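Local coordinates for protein serine protease inhibitor 2 (Anopheles gambiae, PDB 3PZF) that inhibits clip-domain serine proteases that activate phenoloxidase, forming a covalent complex with at least one of them, and so restrains melanization in the mosquito's immune response, at residues F25-V30 and G384-A389; Y191-V196 and V281-P286; A228-Q233 and S266-Q271; L244-I249 and A337-N342. One frame throughout, in Å; residues are numbered along the deposited sequence.

Contact 1. Residues F25-V30 and G384-A389; sequences FDLMFV and GTMLFA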
# COMPACT_ATOMS: atom_id res chain seq x y z
N PHE A 25 -5.14 8.73 -8.04
CA PHE A 25 -6.02 8.07 -7.09
C PHE A 25 -5.23 7.68 -5.84
O PHE A 25 -5.68 7.90 -4.72
CB PHE A 25 -6.66 6.80 -7.67
CG PHE A 25 -7.39 6.01 -6.63
CD1 PHE A 25 -8.67 6.36 -6.25
CD2 PHE A 25 -6.75 4.99 -5.95
CE1 PHE A 25 -9.33 5.66 -5.25
CE2 PHE A 25 -7.39 4.29 -4.94
CZ PHE A 25 -8.69 4.63 -4.59
N ASP A 26 -4.04 7.12 -6.03
CA ASP A 26 -3.21 6.67 -4.89
C ASP A 26 -3.03 7.78 -3.87
O ASP A 26 -3.30 7.58 -2.67
CB ASP A 26 -1.83 6.21 -5.38
CG ASP A 26 -1.92 5.15 -6.48
OD1 ASP A 26 -2.48 5.47 -7.54
OD2 ASP A 26 -1.39 4.04 -6.29
N LEU A 27 -2.56 8.94 -4.33
CA LEU A 27 -2.30 10.07 -3.45
C LEU A 27 -3.57 10.59 -2.79
O LEU A 27 -3.56 10.89 -1.60
CB LEU A 27 -1.59 11.18 -4.21
CG LEU A 27 -0.20 10.75 -4.71
CD1 LEU A 27 0.51 11.84 -5.52
CD2 LEU A 27 0.66 10.36 -3.51
N MET A 28 -4.66 10.68 -3.54
CA MET A 28 -5.96 11.07 -2.96
C MET A 28 -6.38 10.12 -1.83
O MET A 28 -6.78 10.55 -0.74
CB MET A 28 -7.03 11.11 -4.06
CG MET A 28 -8.44 11.44 -3.57
SD MET A 28 -9.71 11.33 -4.88
CE MET A 28 -9.54 9.64 -5.42
N PHE A 29 -6.26 8.82 -2.05
CA PHE A 29 -6.74 7.86 -1.07
C PHE A 29 -5.81 7.81 0.16
O PHE A 29 -6.25 7.68 1.30
CB PHE A 29 -6.80 6.47 -1.70
CG PHE A 29 -7.50 5.45 -0.86
CD1 PHE A 29 -8.88 5.48 -0.71
CD2 PHE A 29 -6.78 4.43 -0.23
CE1 PHE A 29 -9.54 4.53 0.07
CE2 PHE A 29 -7.43 3.47 0.53
CZ PHE A 29 -8.80 3.52 0.68
N VAL A 30 -4.52 7.89 -0.08
CA VAL A 30 -3.54 7.94 1.01
C VAL A 30 -3.85 9.13 1.91
O VAL A 30 -3.88 9.01 3.13
CB VAL A 30 -2.11 8.04 0.46
CG1 VAL A 30 -1.18 8.66 1.51
CG2 VAL A 30 -1.61 6.64 0.05
N GLY A 384 6.63 2.92 -11.78
CA GLY A 384 6.04 3.98 -10.99
C GLY A 384 5.04 3.54 -9.93
O GLY A 384 4.47 4.37 -9.23
N THR A 385 4.85 2.24 -9.79
CA THR A 385 3.78 1.69 -8.96
C THR A 385 3.99 2.03 -7.48
O THR A 385 5.08 1.79 -6.95
CB THR A 385 3.75 0.16 -9.11
OG1 THR A 385 3.94 -0.18 -10.49
CG2 THR A 385 2.40 -0.43 -8.59
N MET A 386 2.95 2.56 -6.83
CA MET A 386 3.03 2.89 -5.40
C MET A 386 2.55 1.69 -4.58
O MET A 386 1.36 1.57 -4.28
CB MET A 386 2.20 4.14 -5.09
CG MET A 386 2.66 4.93 -3.83
SD MET A 386 1.53 6.28 -3.42
CE MET A 386 2.57 7.20 -2.28
N LEU A 387 3.48 0.79 -4.27
CA LEU A 387 3.15 -0.50 -3.68
C LEU A 387 2.83 -0.40 -2.18
O LEU A 387 1.96 -1.12 -1.68
CB LEU A 387 4.29 -1.48 -3.92
CG LEU A 387 4.48 -1.79 -5.42
CD1 LEU A 387 5.83 -2.46 -5.60
CD2 LEU A 387 3.31 -2.71 -5.85
N PHE A 388 3.57 0.45 -1.47
CA PHE A 388 3.29 0.75 -0.04
C PHE A 388 3.27 2.25 0.14
O PHE A 388 4.04 2.95 -0.54
CB PHE A 388 4.39 0.22 0.89
CG PHE A 388 4.38 -1.27 1.10
CD1 PHE A 388 3.89 -1.81 2.30
CD2 PHE A 388 4.89 -2.12 0.13
CE1 PHE A 388 3.91 -3.17 2.51
CE2 PHE A 388 4.91 -3.50 0.34
CZ PHE A 388 4.40 -4.02 1.53
N ALA A 389 2.43 2.74 1.04
CA ALA A 389 2.48 4.15 1.46
C ALA A 389 2.18 4.19 2.94
O ALA A 389 1.35 3.41 3.42
CB ALA A 389 1.46 4.99 0.72
O HOH W 1 0.32 3.04 -8.01

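Contact 2. Residues Y191-V196 and V281-P286; sequences YPFPEV and VNVTLP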
# COMPACT_ATOMS: atom_id res chain seq x y z
N TYR A 191 22.22 -0.51 0.47
CA TYR A 191 23.22 0.09 1.35
C TYR A 191 22.76 -0.09 2.81
O TYR A 191 22.02 0.72 3.34
CB TYR A 191 23.40 1.57 1.03
CG TYR A 191 23.85 1.78 -0.41
CD1 TYR A 191 25.13 1.40 -0.80
CD2 TYR A 191 22.98 2.30 -1.36
CE1 TYR A 191 25.55 1.56 -2.11
CE2 TYR A 191 23.40 2.46 -2.68
CZ TYR A 191 24.68 2.09 -3.04
OH TYR A 191 25.09 2.24 -4.34
N PRO A 192 23.17 -1.19 3.44
CA PRO A 192 22.63 -1.44 4.79
C PRO A 192 23.27 -0.49 5.80
O PRO A 192 24.41 -0.05 5.58
CB PRO A 192 23.05 -2.88 5.08
CG PRO A 192 24.23 -3.14 4.16
CD PRO A 192 23.96 -2.32 2.92
N PHE A 193 22.56 -0.20 6.88
CA PHE A 193 23.14 0.57 8.00
C PHE A 193 24.07 -0.25 8.87
O PHE A 193 23.82 -1.44 9.10
CB PHE A 193 22.02 1.10 8.89
CG PHE A 193 21.12 2.08 8.19
CD1 PHE A 193 21.28 3.45 8.41
CD2 PHE A 193 20.14 1.66 7.31
CE1 PHE A 193 20.46 4.37 7.81
CE2 PHE A 193 19.30 2.58 6.69
CZ PHE A 193 19.48 3.95 6.92
N PRO A 194 25.12 0.38 9.41
CA PRO A 194 25.90 -0.30 10.44
C PRO A 194 24.97 -0.66 11.61
O PRO A 194 24.04 0.10 11.89
CB PRO A 194 26.91 0.76 10.89
CG PRO A 194 26.94 1.78 9.81
CD PRO A 194 25.60 1.76 9.15
N GLU A 195 25.19 -1.79 12.25
CA GLU A 195 24.38 -2.17 13.41
C GLU A 195 25.04 -1.62 14.68
O GLU A 195 26.21 -1.89 14.94
CB GLU A 195 24.24 -3.69 13.49
CG GLU A 195 23.33 -4.29 12.42
CD GLU A 195 23.39 -5.81 12.34
OE1 GLU A 195 22.41 -6.42 11.87
OE2 GLU A 195 24.42 -6.40 12.74
N VAL A 196 24.27 -0.85 15.45
CA VAL A 196 24.72 -0.31 16.74
C VAL A 196 23.81 -0.83 17.83
O VAL A 196 22.58 -0.73 17.72
CB VAL A 196 24.67 1.24 16.74
CG1 VAL A 196 24.79 1.79 18.16
CG2 VAL A 196 25.78 1.81 15.84
N VAL A 281 24.93 11.96 1.96
CA VAL A 281 23.93 12.27 2.96
C VAL A 281 24.20 11.46 4.21
O VAL A 281 24.52 10.28 4.12
CB VAL A 281 22.51 11.90 2.51
CG1 VAL A 281 21.44 12.44 3.51
CG2 VAL A 281 22.25 12.41 1.09
N ASN A 282 24.10 12.10 5.36
CA ASN A 282 24.09 11.36 6.63
C ASN A 282 22.65 11.13 7.03
O ASN A 282 21.91 12.09 7.26
CB ASN A 282 24.82 12.11 7.74
CG ASN A 282 24.92 11.25 9.01
OD1 ASN A 282 23.97 11.16 9.77
ND2 ASN A 282 26.06 10.60 9.20
N VAL A 283 22.25 9.86 7.08
CA VAL A 283 20.87 9.46 7.24
C VAL A 283 20.68 8.86 8.61
O VAL A 283 21.40 7.92 8.98
CB VAL A 283 20.48 8.34 6.23
CG1 VAL A 283 19.07 7.81 6.49
CG2 VAL A 283 20.61 8.86 4.78
N THR A 284 19.75 9.43 9.37
CA THR A 284 19.30 8.84 10.65
C THR A 284 17.81 8.54 10.54
O THR A 284 17.03 9.45 10.23
CB THR A 284 19.50 9.84 11.83
OG1 THR A 284 20.88 10.18 11.95
CG2 THR A 284 19.03 9.20 13.18
N LEU A 285 17.43 7.28 10.79
CA LEU A 285 16.04 6.83 10.70
C LEU A 285 15.70 6.02 11.93
O LEU A 285 16.55 5.26 12.42
CB LEU A 285 15.82 5.92 9.50
CG LEU A 285 15.86 6.61 8.13
CD1 LEU A 285 15.81 5.51 7.09
CD2 LEU A 285 14.65 7.52 7.99
N PRO A 286 14.47 6.18 12.42
CA PRO A 286 14.06 5.32 13.53
C PRO A 286 13.63 3.97 12.97
O PRO A 286 13.01 3.93 11.90
CB PRO A 286 12.85 6.05 14.11
CG PRO A 286 12.26 6.81 12.94
CD PRO A 286 13.45 7.18 12.07

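Contact 3. Residues A228-Q233 and S266-Q271; sequences ADLGAQ and SASLHQ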
# COMPACT_ATOMS: atom_id res chain seq x y z
N ALA A 228 11.90 22.82 -1.54
CA ALA A 228 11.33 24.11 -1.17
C ALA A 228 9.82 24.10 -1.37
O ALA A 228 9.06 24.66 -0.57
CB ALA A 228 11.98 25.22 -2.00
N ASP A 229 9.40 23.44 -2.44
CA ASP A 229 8.00 23.37 -2.85
C ASP A 229 7.15 22.67 -1.79
O ASP A 229 6.10 23.18 -1.39
CB ASP A 229 7.91 22.65 -4.20
CG ASP A 229 6.56 22.81 -4.87
OD1 ASP A 229 6.19 23.96 -5.17
OD2 ASP A 229 5.89 21.77 -5.14
N LEU A 230 7.60 21.51 -1.31
CA LEU A 230 6.82 20.71 -0.35
C LEU A 230 7.10 21.09 1.11
O LEU A 230 6.33 20.75 2.00
CB LEU A 230 7.10 19.21 -0.51
CG LEU A 230 6.73 18.58 -1.86
CD1 LEU A 230 6.91 17.06 -1.80
CD2 LEU A 230 5.31 18.92 -2.27
N GLY A 231 8.21 21.79 1.36
CA GLY A 231 8.62 22.08 2.72
C GLY A 231 9.11 20.84 3.44
O GLY A 231 8.83 20.64 4.62
N ALA A 232 9.88 20.01 2.75
CA ALA A 232 10.29 18.72 3.30
C ALA A 232 11.52 18.19 2.61
O ALA A 232 11.73 18.45 1.41
CB ALA A 232 9.14 17.69 3.10
N GLN A 233 12.32 17.41 3.34
CA GLN A 233 13.42 16.68 2.73
C GLN A 233 12.91 15.40 2.16
O GLN A 233 11.99 14.78 2.72
CB GLN A 233 14.50 16.39 3.76
CG GLN A 233 15.33 17.65 4.17
CD GLN A 233 16.15 17.35 5.41
OE1 GLN A 233 15.59 17.10 6.48
NE2 GLN A 233 17.49 17.33 5.26
N SER A 266 -0.16 14.67 -7.64
CA SER A 266 0.66 13.96 -8.62
C SER A 266 1.77 14.83 -9.22
O SER A 266 2.89 14.36 -9.39
CB SER A 266 -0.20 13.39 -9.74
OG SER A 266 -1.02 12.36 -9.21
N ALA A 267 1.42 16.06 -9.60
CA ALA A 267 2.39 16.95 -10.26
C ALA A 267 3.43 17.45 -9.28
O ALA A 267 4.61 17.52 -9.61
CB ALA A 267 1.66 18.13 -10.92
N SER A 268 3.02 17.81 -8.08
CA SER A 268 3.96 18.39 -7.13
C SER A 268 4.90 17.29 -6.60
O SER A 268 6.07 17.56 -6.32
CB SER A 268 3.25 19.09 -5.98
OG SER A 268 2.68 18.14 -5.10
N LEU A 269 4.41 16.06 -6.51
CA LEU A 269 5.27 14.96 -6.08
C LEU A 269 6.17 14.58 -7.23
O LEU A 269 7.35 14.31 -7.05
CB LEU A 269 4.46 13.74 -5.59
CG LEU A 269 5.28 12.56 -5.05
CD1 LEU A 269 6.01 12.98 -3.79
CD2 LEU A 269 4.35 11.32 -4.79
N HIS A 270 5.63 14.60 -8.45
CA HIS A 270 6.47 14.38 -9.61
C HIS A 270 7.68 15.33 -9.59
O HIS A 270 8.82 14.89 -9.77
CB HIS A 270 5.70 14.60 -10.92
CG HIS A 270 6.55 14.36 -12.13
ND1 HIS A 270 6.87 13.09 -12.55
CD2 HIS A 270 7.20 15.21 -12.95
CE1 HIS A 270 7.67 13.18 -13.60
NE2 HIS A 270 7.89 14.46 -13.85
N GLN A 271 7.44 16.63 -9.41
CA GLN A 271 8.52 17.61 -9.46
C GLN A 271 9.46 17.41 -8.29
O GLN A 271 10.67 17.50 -8.45
CB GLN A 271 7.98 19.03 -9.43
CG GLN A 271 9.08 20.10 -9.55
CD GLN A 271 8.53 21.48 -9.37
OE1 GLN A 271 7.48 21.81 -9.89
NE2 GLN A 271 9.26 22.32 -8.65
O HOH W 2 7.52 19.79 -5.81

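Contact 4. Residues L244-I249 and A337-N342; sequences LAMYFI and AGITIN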
# COMPACT_ATOMS: atom_id res chain seq x y z
N LEU A 244 12.92 -1.99 -6.61
CA LEU A 244 12.17 -1.33 -5.56
C LEU A 244 13.04 -0.34 -4.80
O LEU A 244 14.26 -0.54 -4.65
CB LEU A 244 11.64 -2.35 -4.55
CG LEU A 244 10.69 -3.40 -5.14
CD1 LEU A 244 10.30 -4.34 -4.02
CD2 LEU A 244 9.47 -2.73 -5.74
N ALA A 245 12.42 0.73 -4.30
CA ALA A 245 13.11 1.66 -3.39
C ALA A 245 12.13 2.22 -2.38
O ALA A 245 10.95 2.28 -2.67
CB ALA A 245 13.76 2.80 -4.21
N MET A 246 12.58 2.59 -1.18
CA MET A 246 11.71 3.28 -0.24
C MET A 246 12.04 4.75 -0.25
O MET A 246 13.21 5.13 -0.11
CB MET A 246 11.83 2.74 1.20
CG MET A 246 10.89 3.48 2.18
SD MET A 246 10.81 2.72 3.85
CE MET A 246 9.70 1.34 3.63
N TYR A 247 11.02 5.58 -0.40
CA TYR A 247 11.22 7.03 -0.30
C TYR A 247 10.71 7.54 1.03
O TYR A 247 9.73 7.01 1.56
CB TYR A 247 10.46 7.74 -1.41
CG TYR A 247 11.13 7.73 -2.77
CD1 TYR A 247 10.91 6.68 -3.66
CD2 TYR A 247 11.96 8.80 -3.18
CE1 TYR A 247 11.51 6.69 -4.94
CE2 TYR A 247 12.54 8.80 -4.45
CZ TYR A 247 12.32 7.75 -5.32
OH TYR A 247 12.92 7.80 -6.59
N PHE A 248 11.40 8.55 1.59
CA PHE A 248 11.00 9.16 2.86
C PHE A 248 10.79 10.63 2.60
O PHE A 248 11.65 11.27 2.00
CB PHE A 248 12.13 9.00 3.91
CG PHE A 248 12.48 7.56 4.20
CD1 PHE A 248 11.93 6.90 5.28
CD2 PHE A 248 13.32 6.85 3.33
CE1 PHE A 248 12.23 5.56 5.52
CE2 PHE A 248 13.62 5.51 3.58
CZ PHE A 248 13.08 4.87 4.69
N ILE A 249 9.67 11.18 3.07
CA ILE A 249 9.43 12.62 3.00
C ILE A 249 9.33 13.15 4.42
O ILE A 249 8.38 12.83 5.13
CB ILE A 249 8.15 12.95 2.24
CG1 ILE A 249 8.26 12.42 0.79
CG2 ILE A 249 7.87 14.46 2.27
CD1 ILE A 249 6.92 12.50 -0.02
N ALA A 337 -1.72 -4.59 5.93
CA ALA A 337 -0.32 -4.56 5.49
C ALA A 337 0.59 -4.47 6.70
O ALA A 337 0.26 -3.76 7.64
CB ALA A 337 -0.08 -3.34 4.61
N GLY A 338 1.72 -5.16 6.67
CA GLY A 338 2.73 -4.98 7.72
C GLY A 338 3.98 -4.37 7.10
O GLY A 338 4.24 -4.55 5.92
N ILE A 339 4.77 -3.66 7.87
CA ILE A 339 6.01 -3.08 7.34
C ILE A 339 7.01 -3.07 8.48
O ILE A 339 6.63 -2.85 9.63
CB ILE A 339 5.80 -1.66 6.81
CG1 ILE A 339 7.07 -1.12 6.08
CG2 ILE A 339 5.35 -0.73 7.95
CD1 ILE A 339 7.42 -1.87 4.75
N THR A 340 8.26 -3.35 8.14
CA THR A 340 9.38 -3.30 9.08
C THR A 340 10.53 -2.62 8.38
O THR A 340 10.74 -2.85 7.18
CB THR A 340 9.82 -4.71 9.44
OG1 THR A 340 8.71 -5.43 10.00
CG2 THR A 340 11.00 -4.68 10.45
N ILE A 341 11.25 -1.73 9.06
CA ILE A 341 12.58 -1.39 8.57
C ILE A 341 13.58 -1.56 9.72
O ILE A 341 13.30 -1.20 10.88
CB ILE A 341 12.73 0.05 7.93
CG1 ILE A 341 12.56 1.17 8.97
CG2 ILE A 341 11.75 0.22 6.72
CD1 ILE A 341 12.85 2.58 8.44
N ASN A 342 14.73 -2.14 9.39
CA ASN A 342 15.88 -2.14 10.27
C ASN A 342 17.18 -1.89 9.50
O ASN A 342 17.15 -1.42 8.36
CB ASN A 342 15.93 -3.45 11.08
CG ASN A 342 16.23 -4.66 10.24
OD1 ASN A 342 16.48 -4.56 9.05
ND2 ASN A 342 16.23 -5.83 10.87

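Contact 1. Residues F25-V30 and G384-A389
Asp26 and Met386 run past each other in opposite directions, each side chain reaching toward the other's backbone. Asp26 CB comes to 3.9 Å from Met386 SD, while its OD2 lies 3.8 Å from Met386 CB. The methionine has CG anti to the backbone N (chi1 -155°) and no bend beyond, an extended shape that carries the methyl to Leu27. Leu27 crosses it at about a right angle, and Leu27 CD2 meets Met386 CE at 3.9 Å. A long, unbranched thioether suits this gap between helix and strand. One turn after Asp26, Val30 CG2 packs against Ala389 CB at a close 3.5 Å, where a small residue lets the backbones stay near each other.

The buried carboxylate is well satisfied. OD1 forms a salt bridge with Lys49, and OD2 accepts a bond from a water, 2.6 Å away, that in turn accepts one from Met386 N at 2.9 Å. This probably favours the ionised acid.

Helix 25-30 and strand 386-389 run nearly parallel, 14° apart. This is the serpin arrangement in which the first helix packs against sheet B, here on the strand near the C-terminus.

Contact 2. Residues Y191-V196 and V281-P286
Phe193 is turned down onto strand 281-286 by a chi1 of -64°, which sets CG anti to the carbonyl carbon. From the strand, Val283 answers with CG1 anti to its backbone N (chi1 174°), and Leu285 presents its side chain on the same face. Both cross the phenylalanine side chain at about a right angle, and the far end of the ring makes the contact: Phe193 CZ lies 3.9 Å from Val283 CG1 and 4.0 Å from Leu285 CD1. The valine methyl is equally close to CE1. Val283 O also sits in the plane of the ring at its edge, 3.9 Å from Phe193 CE1, where the slightly positive ring hydrogens face a carbonyl more favourably than the pi cloud would.

In the serpin fold, strand 281-286 belongs to sheet C, and residues 191-196 form the irregular link that leaves strand 177-188 of sheet A for strand 200-203 of sheet C. The link makes no hydrogen bond to strand 281-286 and meets it through one large, flat, apolar side chain. Beta-branched Val283 suits the extended strand, and Leu285 adds a longer reach beside it. Leu237 of strand 232-238 touches both Phe193 and Leu285, bringing sheet B into the same apolar cluster. The backbone of Phe193 is hydrogen-bonded to Glu343, just before the hinge region 344-348 required for binding the target peptidase.

Contact 3. Residues A228-Q233 and S266-Q271
Asp229 and Leu230 both meet Ser268, the first through a polar bridge and the second by packing. Their turn leads into strand 232-238, the first of sheet B, and packs against the short helix 266-274 that flanks this sheet. The polar link runs through a water that donates to Asp229 OD2 and to Ser268 O, each at 2.7 Å. Asp229 OD2 is also 3.9 Å from Ser268 CB. Having CG anti to the backbone N (chi1 -166°) swings the carboxylate out toward the helix, and its other oxygen, OD1, forms a salt bridge with Arg263 at the end of helix 257-263.

Van der Waals packing is carried by Leu230, whose CD2 lies 3.9 Å from Ser268 OG. The leucine is buried, with Ile264 and Arg263 also against it, as befits an apolar residue on the inner side of this turn. Serine suits the facing position because it is small and its hydroxyl is occupied locally. A chi1 of 73° holds OG between the backbone N and the carbonyl carbon, where it is hydrogen-bonded to Arg263 O and Asn265 N.

Gly231, with a positive phi of 71°, forms a G1 beta bulge with Ala232 opposite Ser227.

No hydrogen bond joins the segments directly. The chemistry implies a water-mediated, partly open seam, in which Arg263 and the water probably stabilise the charged form of Asp229 beside the buried side chain of Leu230.

Contact 4. Residues L244-I249 and A337-N342
Two layers of the serpin body face each other here: strand 244-249 of sheet B packs against strand 337-341, the strand of sheet A that leads toward the reactive-centre loop. The strands cross nearly at right angles, -83°, with their axes 11.7 Å apart, so side chains alone fill the gap.

Met246 is the main link. Its chain runs extended as far as the sulfur, which brings SD to Ile341, and the bend at chi3 (-79°) then turns the methyl between the two isoleucines; SD and CE each lie 3.9 Å from Ile341 CG2, the two side chains crossing obliquely. The same methyl meets Ile339 CD1 tip to tip, at 4.1 Å. A flexible methionine can thus touch two stiff, beta-branched isoleucines that project from one face of their strand. Phe248 joins from the side, its CE1 4.2 Å from Ile341 CD1, which sits at the ring edge near its plane.

All four side chains are buried. Strand 244-251 is flanked by strands 232-238 and 374-380, which contribute Leu237 and Phe374 against Phe248. Across the gap, strand 277-295 pairs with strand 332-341 and sets Phe290 beside Ile339 and Phe288 beside Ile341.

Contact 4 touches the other three, its centre about 13 Å from that of contact 1, 14 Å from contact 2 and 19 Å from contact 3. Contacts 1 and 3 also touch, and strand 374-380 lies between strands 244-251 and 386-392. Contacts 1 and 2 are farthest apart, about 26 Å between centres. Along the chain contact 1 encloses the others, and contact 4 interlocks with contacts 2 and 3. Adjacent strands 232-238 and 244-251 join contacts 3 and 4; neighbouring strands 277-295 and 332-341 join contacts 2 and 4. Contacts 1, 2 and 4 are buried, contact 3 lies at a partly exposed border, and together they tie segments distant in sequence into one serpin domain; contact 4 lies on the strand leading to the hinge.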